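Local atomic coordinates of DegQ (Legionella pneumophila, PDB entry 4YO1), a protein that probably acts as a periplasmic serine endopeptidase of the HtrA type (peptidase family S1C), seen here as a variant without its second PDZ domain. Residues K331-R336 / P340-V345; K240-Q245 / G258-H263; K27-A32 / V152-P157. The protein carries 1 engineered substitution. All coordinates share one frame; numbering follows the deposited sequence.

Contact 1 (K331-R336 / P340-V345); sequences KIKILR and PLTLDV
Ile334 lies against both Leu341 and Leu343: its CG1 sits 3.5 Å from Leu341 CB, and its CD1 reaches on to Leu343 CD1 at 3.7 Å, the side chains meeting at a slant. With chi1 at 72°, CG1 of Ile334 stands between its own backbone N and carbonyl carbon, and the branch swings over to the neighbouring strand. On the same face Ile332 CD1 touches Val345 CG2 at 3.7 Å, the two side chains roughly perpendicular, and Ile306 of strand 302-306 also packs on Ile332. Segments 331-336 and 340-345 are the arms of an antiparallel beta hairpin in the PDZ domain. Ile332 with Leu343 and Ile334 with Leu341 are its hydrogen-bonded pairs; Leu341 N lies 3.1 Å from Ile334 O, whereas the return bond from Ile334 N to Leu341 O is weak. The face bearing Lys331, Lys333, Thr342 and Asp344 is looser and solvent-exposed. There Lys331 and Asp344 run side by side, and a bend at chi4 (-64°) brings Lys331 NZ to the syn lone pair of Asp344 OD1, a salt bridge of 3.2 Å. Near the turn, Arg336 rests CB on Leu341 CD2 at 4.2 Å, while its guanidinium forms a salt bridge with Asp301.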
loop_
_atom_site.group_PDB
_atom_site.type_symbol
_atom_site.label_atom_id
_atom_site.label_comp_id
_atom_site.label_asym_id
_atom_site.label_seq_id
_atom_site.Cartn_x
_atom_site.Cartn_y
_atom_site.Cartn_z
ATOM N N LYS A 331 -20.806 35.455 25.486
ATOM C CA LYS A 331 -20.856 35.606 26.936
ATOM C C LYS A 331 -21.652 34.476 27.571
ATOM O O LYS A 331 -22.871 34.419 27.442
ATOM C CB LYS A 331 -21.489 36.946 27.317
ATOM C CG LYS A 331 -20.538 38.133 27.274
ATOM C CD LYS A 331 -21.203 39.391 27.826
ATOM C CE LYS A 331 -20.190 40.502 28.073
ATOM N NZ LYS A 331 -19.188 40.137 29.122
ATOM N N ILE A 332 -20.968 33.580 28.269
ATOM C CA ILE A 332 -21.650 32.444 28.863
ATOM C C ILE A 332 -21.609 32.426 30.389
ATOM O O ILE A 332 -20.564 32.233 31.008
ATOM C CB ILE A 332 -21.173 31.101 28.258
ATOM C CG1 ILE A 332 -19.708 30.825 28.571
ATOM C CG2 ILE A 332 -21.335 31.117 26.755
ATOM C CD1 ILE A 332 -19.232 29.525 27.999
ATOM N N LYS A 333 -22.769 32.652 30.989
ATOM C CA LYS A 333 -22.905 32.522 32.428
ATOM C C LYS A 333 -22.635 31.081 32.837
ATOM O O LYS A 333 -23.176 30.143 32.252
ATOM C CB LYS A 333 -24.305 32.944 32.883
ATOM C CG LYS A 333 -24.436 34.408 33.287
ATOM C CD LYS A 333 -25.862 34.725 33.735
ATOM C CE LYS A 333 -25.962 36.101 34.375
ATOM N NZ LYS A 333 -27.315 36.359 34.949
ATOM N N ILE A 334 -21.775 30.914 33.831
ATOM C CA ILE A 334 -21.514 29.606 34.404
ATOM C C ILE A 334 -21.738 29.698 35.899
ATOM O O ILE A 334 -22.021 30.771 36.428
ATOM C CB ILE A 334 -20.068 29.150 34.164
ATOM C CG1 ILE A 334 -19.107 29.952 35.045
ATOM C CG2 ILE A 334 -19.704 29.282 32.692
ATOM C CD1 ILE A 334 -17.659 29.584 34.867
ATOM N N LEU A 335 -21.611 28.572 36.582
ATOM C CA LEU A 335 -21.809 28.550 38.015
ATOM C C LEU A 335 -20.892 27.504 38.628
ATOM O O LEU A 335 -21.232 26.326 38.715
ATOM C CB LEU A 335 -23.274 28.275 38.344
ATOM C CG LEU A 335 -23.841 29.009 39.560
ATOM C CD1 LEU A 335 -25.340 28.858 39.636
ATOM C CD2 LEU A 335 -23.218 28.478 40.819
ATOM N N ARG A 336 -19.718 27.962 39.047
ATOM C CA ARG A 336 -18.693 27.111 39.633
ATOM C C ARG A 336 -18.675 27.276 41.145
ATOM O O ARG A 336 -18.387 28.361 41.640
ATOM C CB ARG A 336 -17.329 27.496 39.061
ATOM C CG ARG A 336 -16.157 26.714 39.619
ATOM C CD ARG A 336 -14.853 27.172 38.977
ATOM N NE ARG A 336 -14.908 27.105 37.518
ATOM C CZ ARG A 336 -14.433 28.043 36.704
ATOM N NH1 ARG A 336 -13.863 29.130 37.204
ATOM N NH2 ARG A 336 -14.528 27.896 35.388
ATOM N N PRO A 340 -21.503 32.662 40.620
ATOM C CA PRO A 340 -21.754 32.863 39.190
ATOM C C PRO A 340 -20.608 33.603 38.510
ATOM O O PRO A 340 -20.065 34.555 39.065
ATOM C CB PRO A 340 -23.017 33.723 39.180
ATOM C CG PRO A 340 -22.925 34.509 40.443
ATOM C CD PRO A 340 -22.249 33.623 41.451
ATOM N N LEU A 341 -20.237 33.152 37.321
ATOM C CA LEU A 341 -19.247 33.854 36.529
ATOM C C LEU A 341 -19.833 34.171 35.178
ATOM O O LEU A 341 -21.007 33.938 34.924
ATOM C CB LEU A 341 -17.982 33.018 36.336
ATOM C CG LEU A 341 -17.067 32.769 37.534
ATOM C CD1 LEU A 341 -16.889 34.044 38.349
ATOM C CD2 LEU A 341 -17.588 31.624 38.396
ATOM N N THR A 342 -18.986 34.712 34.317
ATOM C CA THR A 342 -19.332 34.972 32.941
ATOM C C THR A 342 -18.033 34.813 32.188
ATOM O O THR A 342 -16.993 35.255 32.657
ATOM C CB THR A 342 -19.871 36.396 32.766
ATOM O OG1 THR A 342 -20.886 36.648 33.747
ATOM C CG2 THR A 342 -20.459 36.583 31.378
ATOM N N LEU A 343 -18.081 34.167 31.033
ATOM C CA LEU A 343 -16.861 33.838 30.318
ATOM C C LEU A 343 -16.934 34.265 28.866
ATOM O O LEU A 343 -17.795 33.809 28.123
ATOM C CB LEU A 343 -16.583 32.338 30.413
ATOM C CG LEU A 343 -16.106 31.817 31.774
ATOM C CD1 LEU A 343 -15.901 30.315 31.744
ATOM C CD2 LEU A 343 -14.826 32.516 32.203
ATOM N N ASP A 344 -16.030 35.151 28.463
ATOM C CA ASP A 344 -15.978 35.609 27.080
ATOM C C ASP A 344 -15.281 34.546 26.244
ATOM O O ASP A 344 -14.129 34.211 26.511
ATOM C CB ASP A 344 -15.222 36.935 26.978
ATOM C CG ASP A 344 -15.788 38.010 27.893
ATOM O OD1 ASP A 344 -17.023 38.078 28.068
ATOM O OD2 ASP A 344 -14.991 38.804 28.434
ATOM N N VAL A 345 -15.974 34.002 25.244
ATOM C CA VAL A 345 -15.432 32.868 24.484
ATOM C C VAL A 345 -15.482 33.014 22.961
ATOM O O VAL A 345 -16.380 33.645 22.404
ATOM C CB VAL A 345 -16.112 31.535 24.859
ATOM C CG1 VAL A 345 -15.143 30.406 24.730
ATOM C CG2 VAL A 345 -16.647 31.586 26.278
#

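Contact 2 (K240-Q245 / G258-H263); sequences KDVAQQ and GIFVQH
Gln245 leaves its helix with CG anti to the carbonyl carbon and then bends at chi2 (-77°), which lays its chain against Phe260, whose ring carbon CG is likewise anti to the carbonyl carbon of its own residue. Gln245 CG comes to 3.7 Å from Phe260 CD2, approaching the ring obliquely, and the amide plane is turned 78° from that of the ring. Val242 CG1 meets the ring at its edge, near the ring plane, 4.4 Å from Phe260 CE2. Ile252 touches both Val242 and Phe260. The amide of Gln245 is fixed from outside: its OE1 is hydrogen-bonded to Ser284 OG on strand 281-286. Gln262 slides past Gln245 in the opposite direction; its NE2 is 3.8 Å from Gln245 OE1, a loose approach, while its own OE1 is bonded to Ser251. Both buried glutamines thus find polar partners away from each other. Helix 240-245 and strand 259-263 run almost parallel, 7° apart, with axes 11.1 Å from each other, a spacing bridged by side chains. The pairing joins the C-terminal helix of the chymotrypsin-like protease domain to an early strand of the PDZ domain, an interdomain junction of an HtrA protein.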
loop_
_atom_site.group_PDB
_atom_site.type_symbol
_atom_site.label_atom_id
_atom_site.label_comp_id
_atom_site.label_asym_id
_atom_site.label_seq_id
_atom_site.Cartn_x
_atom_site.Cartn_y
_atom_site.Cartn_z
ATOM N N LYS A 240 -11.040 6.860 23.988
ATOM C CA LYS A 240 -11.266 6.519 25.383
ATOM C C LYS A 240 -12.079 7.596 26.086
ATOM O O LYS A 240 -12.920 7.288 26.926
ATOM C CB LYS A 240 -9.947 6.241 26.105
ATOM C CG LYS A 240 -9.451 4.817 25.888
ATOM C CD LYS A 240 -8.264 4.456 26.770
ATOM C CE LYS A 240 -7.084 5.377 26.500
ATOM N NZ LYS A 240 -5.841 4.977 27.215
ATOM N N ASP A 241 -11.857 8.852 25.721
ATOM C CA ASP A 241 -12.666 9.918 26.284
ATOM C C ASP A 241 -14.173 9.744 26.001
ATOM O O ASP A 241 -14.999 9.937 26.895
ATOM C CB ASP A 241 -12.156 11.296 25.844
ATOM C CG ASP A 241 -10.830 11.677 26.514
ATOM O OD1 ASP A 241 -10.479 11.064 27.546
ATOM O OD2 ASP A 241 -10.130 12.588 26.011
ATOM N N VAL A 242 -14.541 9.361 24.780
ATOM C CA VAL A 242 -15.965 9.202 24.480
ATOM C C VAL A 242 -16.545 7.965 25.158
ATOM O O VAL A 242 -17.691 7.983 25.605
ATOM C CB VAL A 242 -16.304 9.212 22.942
ATOM C CG1 VAL A 242 -15.426 10.203 22.189
ATOM C CG2 VAL A 242 -16.217 7.823 22.330
ATOM N N ALA A 243 -15.754 6.899 25.256
ATOM C CA ALA A 243 -16.250 5.654 25.822
ATOM C C ALA A 243 -16.587 5.874 27.280
ATOM O O ALA A 243 -17.563 5.330 27.787
ATOM C CB ALA A 243 -15.222 4.564 25.689
ATOM N N GLN A 244 -15.774 6.682 27.953
ATOM C CA GLN A 244 -15.947 6.901 29.377
ATOM C C GLN A 244 -17.210 7.682 29.656
ATOM O O GLN A 244 -17.897 7.421 30.641
ATOM C CB GLN A 244 -14.769 7.669 29.932
ATOM C CG GLN A 244 -13.458 6.977 29.757
ATOM C CD GLN A 244 -12.374 7.723 30.467
ATOM O OE1 GLN A 244 -11.367 8.120 29.878
ATOM N NE2 GLN A 244 -12.584 7.941 31.760
ATOM N N GLN A 245 -17.498 8.651 28.796
ATOM C CA GLN A 245 -18.691 9.463 28.936
ATOM C C GLN A 245 -19.895 8.549 28.803
ATOM O O GLN A 245 -20.832 8.621 29.594
ATOM C CB GLN A 245 -18.717 10.551 27.866
ATOM C CG GLN A 245 -17.611 11.599 28.009
ATOM C CD GLN A 245 -17.885 12.610 29.113
ATOM O OE1 GLN A 245 -18.928 13.269 29.129
ATOM N NE2 GLN A 245 -16.939 12.745 30.036
ATOM N N GLY A 258 -14.313 21.920 22.049
ATOM C CA GLY A 258 -13.563 20.939 22.810
ATOM C C GLY A 258 -14.042 20.501 24.173
ATOM O O GLY A 258 -13.312 19.846 24.906
ATOM N N ILE A 259 -15.261 20.862 24.525
ATOM C CA ILE A 259 -15.821 20.465 25.813
ATOM C C ILE A 259 -16.962 19.484 25.630
ATOM O O ILE A 259 -17.581 19.408 24.567
ATOM C CB ILE A 259 -16.316 21.652 26.657
ATOM C CG1 ILE A 259 -17.726 22.065 26.239
ATOM C CG2 ILE A 259 -15.341 22.804 26.574
ATOM C CD1 ILE A 259 -18.474 22.765 27.323
ATOM N N PHE A 260 -17.211 18.715 26.681
ATOM C CA PHE A 260 -18.282 17.735 26.686
ATOM C C PHE A 260 -19.276 18.159 27.755
ATOM O O PHE A 260 -18.880 18.491 28.881
ATOM C CB PHE A 260 -17.741 16.334 27.007
ATOM C CG PHE A 260 -16.923 15.714 25.900
ATOM C CD1 PHE A 260 -16.008 16.464 25.174
ATOM C CD2 PHE A 260 -17.046 14.369 25.609
ATOM C CE1 PHE A 260 -15.253 15.897 24.170
ATOM C CE2 PHE A 260 -16.284 13.790 24.602
ATOM C CZ PHE A 260 -15.391 14.555 23.887
ATOM N N VAL A 261 -20.561 18.158 27.411
ATOM C CA VAL A 261 -21.581 18.499 28.397
ATOM C C VAL A 261 -22.565 17.364 28.677
ATOM O O VAL A 261 -22.678 16.405 27.909
ATOM C CB VAL A 261 -22.327 19.803 28.051
ATOM C CG1 VAL A 261 -21.430 20.998 28.287
ATOM C CG2 VAL A 261 -22.824 19.775 26.617
ATOM N N GLN A 262 -23.256 17.479 29.802
ATOM C CA GLN A 262 -24.187 16.460 30.234
ATOM C C GLN A 262 -25.417 17.128 30.848
ATOM O O GLN A 262 -25.372 18.287 31.245
ATOM C CB GLN A 262 -23.508 15.539 31.247
ATOM C CG GLN A 262 -24.076 14.134 31.307
ATOM C CD GLN A 262 -23.778 13.336 30.057
ATOM O OE1 GLN A 262 -24.498 12.398 29.717
ATOM N NE2 GLN A 262 -22.714 13.714 29.356
ATOM N N HIS A 263 -26.523 16.399 30.903
ATOM C CA HIS A 263 -27.739 16.898 31.530
ATOM C C HIS A 263 -27.494 16.964 33.032
ATOM O O HIS A 263 -27.151 15.955 33.654
ATOM C CB HIS A 263 -28.914 15.962 31.214
ATOM C CG HIS A 263 -30.263 16.525 31.547
ATOM N ND1 HIS A 263 -30.567 17.067 32.783
ATOM C CD2 HIS A 263 -31.400 16.611 30.817
ATOM C CE1 HIS A 263 -31.820 17.473 32.789
ATOM N NE2 HIS A 263 -32.352 17.207 31.607
#

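Contact 3 (K27-A32 / V152-P157); sequences KNAMPA and VAIGNP
The helix that ends at Ala29 tightens into a 3-10 turn over residues 30-32, with Ala32 N bonded to Ala29 O at 3.2 Å, and this bend passes Ile154 with the CA atoms of Met30 and Ile154 8.0 Å apart. Between these backbones the meeting is wholly apolar. Ile154 points at the helix and offers both branches: CG1 is anti to its carbonyl carbon (chi1 -39°) and carries CD1 toward Ala29, while CG2 is left for Met30. Ile154 CD1 lies 3.8 Å from Ala29 CB. The Met30 chain, bent at chi2 and chi3, turns its thioether toward Ile154; Met30 SD is 3.5 Å from Ile154 CG2, and Met30 CE faces both branches, 3.6 Å from CG2 and 3.7 Å from CD1 of Ile154. Leu26, one turn earlier in the helix, also packs on Ile154, and Gln167 touches Met30. On an exposed part of the helix Lys27 forms a salt bridge with Glu146 of a second subunit. Beyond the strand, Pro157 touches Asn201, a residue predicted to bind substrate. Ala29, Met30 and Leu26 thus pack the N-terminal helix against strand 150-155, which opens the second of the two six-stranded barrels of the chymotrypsin-like protease fold.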
loop_
_atom_site.group_PDB
_atom_site.type_symbol
_atom_site.label_atom_id
_atom_site.label_comp_id
_atom_site.label_asym_id
_atom_site.label_seq_id
_atom_site.Cartn_x
_atom_site.Cartn_y
_atom_site.Cartn_z
ATOM N N LYS A 27 0.951 -10.848 17.694
ATOM C CA LYS A 27 0.536 -11.990 18.502
ATOM C C LYS A 27 -0.106 -11.479 19.776
ATOM O O LYS A 27 -1.163 -11.938 20.194
ATOM C CB LYS A 27 1.747 -12.864 18.843
ATOM C CG LYS A 27 1.639 -14.300 18.360
ATOM C CD LYS A 27 3.016 -14.926 18.210
ATOM C CE LYS A 27 2.919 -16.393 17.826
ATOM N NZ LYS A 27 4.260 -17.005 17.595
ATOM N N ASN A 28 0.540 -10.492 20.369
ATOM C CA ASN A 28 0.065 -9.910 21.603
ATOM C C ASN A 28 -1.193 -9.053 21.434
ATOM O O ASN A 28 -2.066 -9.044 22.294
ATOM C CB ASN A 28 1.197 -9.111 22.230
ATOM C CG ASN A 28 2.496 -9.902 22.287
ATOM O OD1 ASN A 28 3.576 -9.373 22.015
ATOM N ND2 ASN A 28 2.392 -11.182 22.637
ATOM N N ALA A 29 -1.285 -8.337 20.323
ATOM C CA ALA A 29 -2.469 -7.539 20.041
ATOM C C ALA A 29 -3.693 -8.404 19.764
ATOM O O ALA A 29 -4.757 -8.144 20.313
ATOM C CB ALA A 29 -2.211 -6.618 18.878
ATOM N N MET A 30 -3.531 -9.431 18.928
ATOM C CA MET A 30 -4.646 -10.282 18.474
ATOM C C MET A 30 -5.808 -10.593 19.435
ATOM O O MET A 30 -6.958 -10.345 19.076
ATOM C CB MET A 30 -4.141 -11.593 17.851
ATOM C CG MET A 30 -3.581 -11.441 16.459
ATOM S SD MET A 30 -4.297 -10.012 15.657
ATOM C CE MET A 30 -2.816 -9.238 15.011
ATOM N N PRO A 31 -5.524 -11.143 20.636
ATOM C CA PRO A 31 -6.612 -11.591 21.519
ATOM C C PRO A 31 -7.702 -10.551 21.788
ATOM O O PRO A 31 -8.867 -10.909 21.951
ATOM C CB PRO A 31 -5.880 -11.911 22.826
ATOM C CG PRO A 31 -4.520 -12.279 22.408
ATOM C CD PRO A 31 -4.206 -11.377 21.256
ATOM N N ALA A 32 -7.317 -9.281 21.823
ATOM C CA ALA A 32 -8.232 -8.202 22.165
ATOM C C ALA A 32 -9.141 -7.828 21.006
ATOM O O ALA A 32 -10.109 -7.085 21.181
ATOM C CB ALA A 32 -7.445 -6.990 22.601
ATOM N N VAL A 152 -0.240 -0.481 11.904
ATOM C CA VAL A 152 -0.919 -1.671 11.407
ATOM C C VAL A 152 -2.398 -1.710 11.783
ATOM O O VAL A 152 -2.761 -1.574 12.950
ATOM C CB VAL A 152 -0.217 -2.957 11.869
ATOM C CG1 VAL A 152 -1.183 -4.158 11.841
ATOM C CG2 VAL A 152 1.007 -3.228 11.003
ATOM N N ALA A 153 -3.240 -1.907 10.775
ATOM C CA ALA A 153 -4.680 -1.952 10.970
ATOM C C ALA A 153 -5.167 -3.387 11.063
ATOM O O ALA A 153 -5.208 -4.100 10.069
ATOM C CB ALA A 153 -5.375 -1.242 9.829
ATOM N N ILE A 154 -5.551 -3.806 12.261
ATOM C CA ILE A 154 -6.003 -5.179 12.491
ATOM C C ILE A 154 -7.518 -5.266 12.594
ATOM O O ILE A 154 -8.182 -4.309 13.003
ATOM C CB ILE A 154 -5.446 -5.750 13.797
ATOM C CG1 ILE A 154 -4.004 -5.321 14.007
ATOM C CG2 ILE A 154 -5.563 -7.269 13.810
ATOM C CD1 ILE A 154 -3.549 -5.606 15.415
ATOM N N GLY A 155 -8.058 -6.424 12.234
ATOM C CA GLY A 155 -9.471 -6.674 12.401
ATOM C C GLY A 155 -9.775 -8.153 12.495
ATOM O O GLY A 155 -8.875 -8.987 12.544
ATOM N N ASN A 156 -11.062 -8.474 12.525
ATOM C CA ASN A 156 -11.512 -9.850 12.603
ATOM C C ASN A 156 -12.824 -9.989 11.843
ATOM O O ASN A 156 -13.880 -10.076 12.452
ATOM C CB ASN A 156 -11.687 -10.252 14.070
ATOM C CG ASN A 156 -11.984 -11.726 14.244
ATOM O OD1 ASN A 156 -11.916 -12.503 13.296
ATOM N ND2 ASN A 156 -12.298 -12.120 15.471
ATOM N N PRO A 157 -12.759 -9.996 10.502
ATOM C CA PRO A 157 -13.986 -10.037 9.699
ATOM C C PRO A 157 -14.597 -11.434 9.640
ATOM O O PRO A 157 -15.777 -11.582 9.337
ATOM C CB PRO A 157 -13.504 -9.604 8.315
ATOM C CG PRO A 157 -12.081 -10.037 8.269
ATOM C CD PRO A 157 -11.546 -9.950 9.665
#

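In the fold
From the N terminus, contact 3 comes first: residues 27-32 wait until 152-157 for their partner, so the intervening chain, including the whole first barrel, forms its long loop. The chain then completes the second barrel and enters helix 236-249, and contact 2 closes a 12-residue loop when the chain reaches 258-263, tying the protease domain to the PDZ domain. Contact 1 follows near the C terminus, closing only a tight turn inside the PDZ sheet. The three are in series, none nesting or crossing. Contacts 1 and 2 share that sheet, with centres about 20 Å apart, whereas contacts 1 and 3 lie on opposite sides of the chain's centre, about 46 Å between their centres.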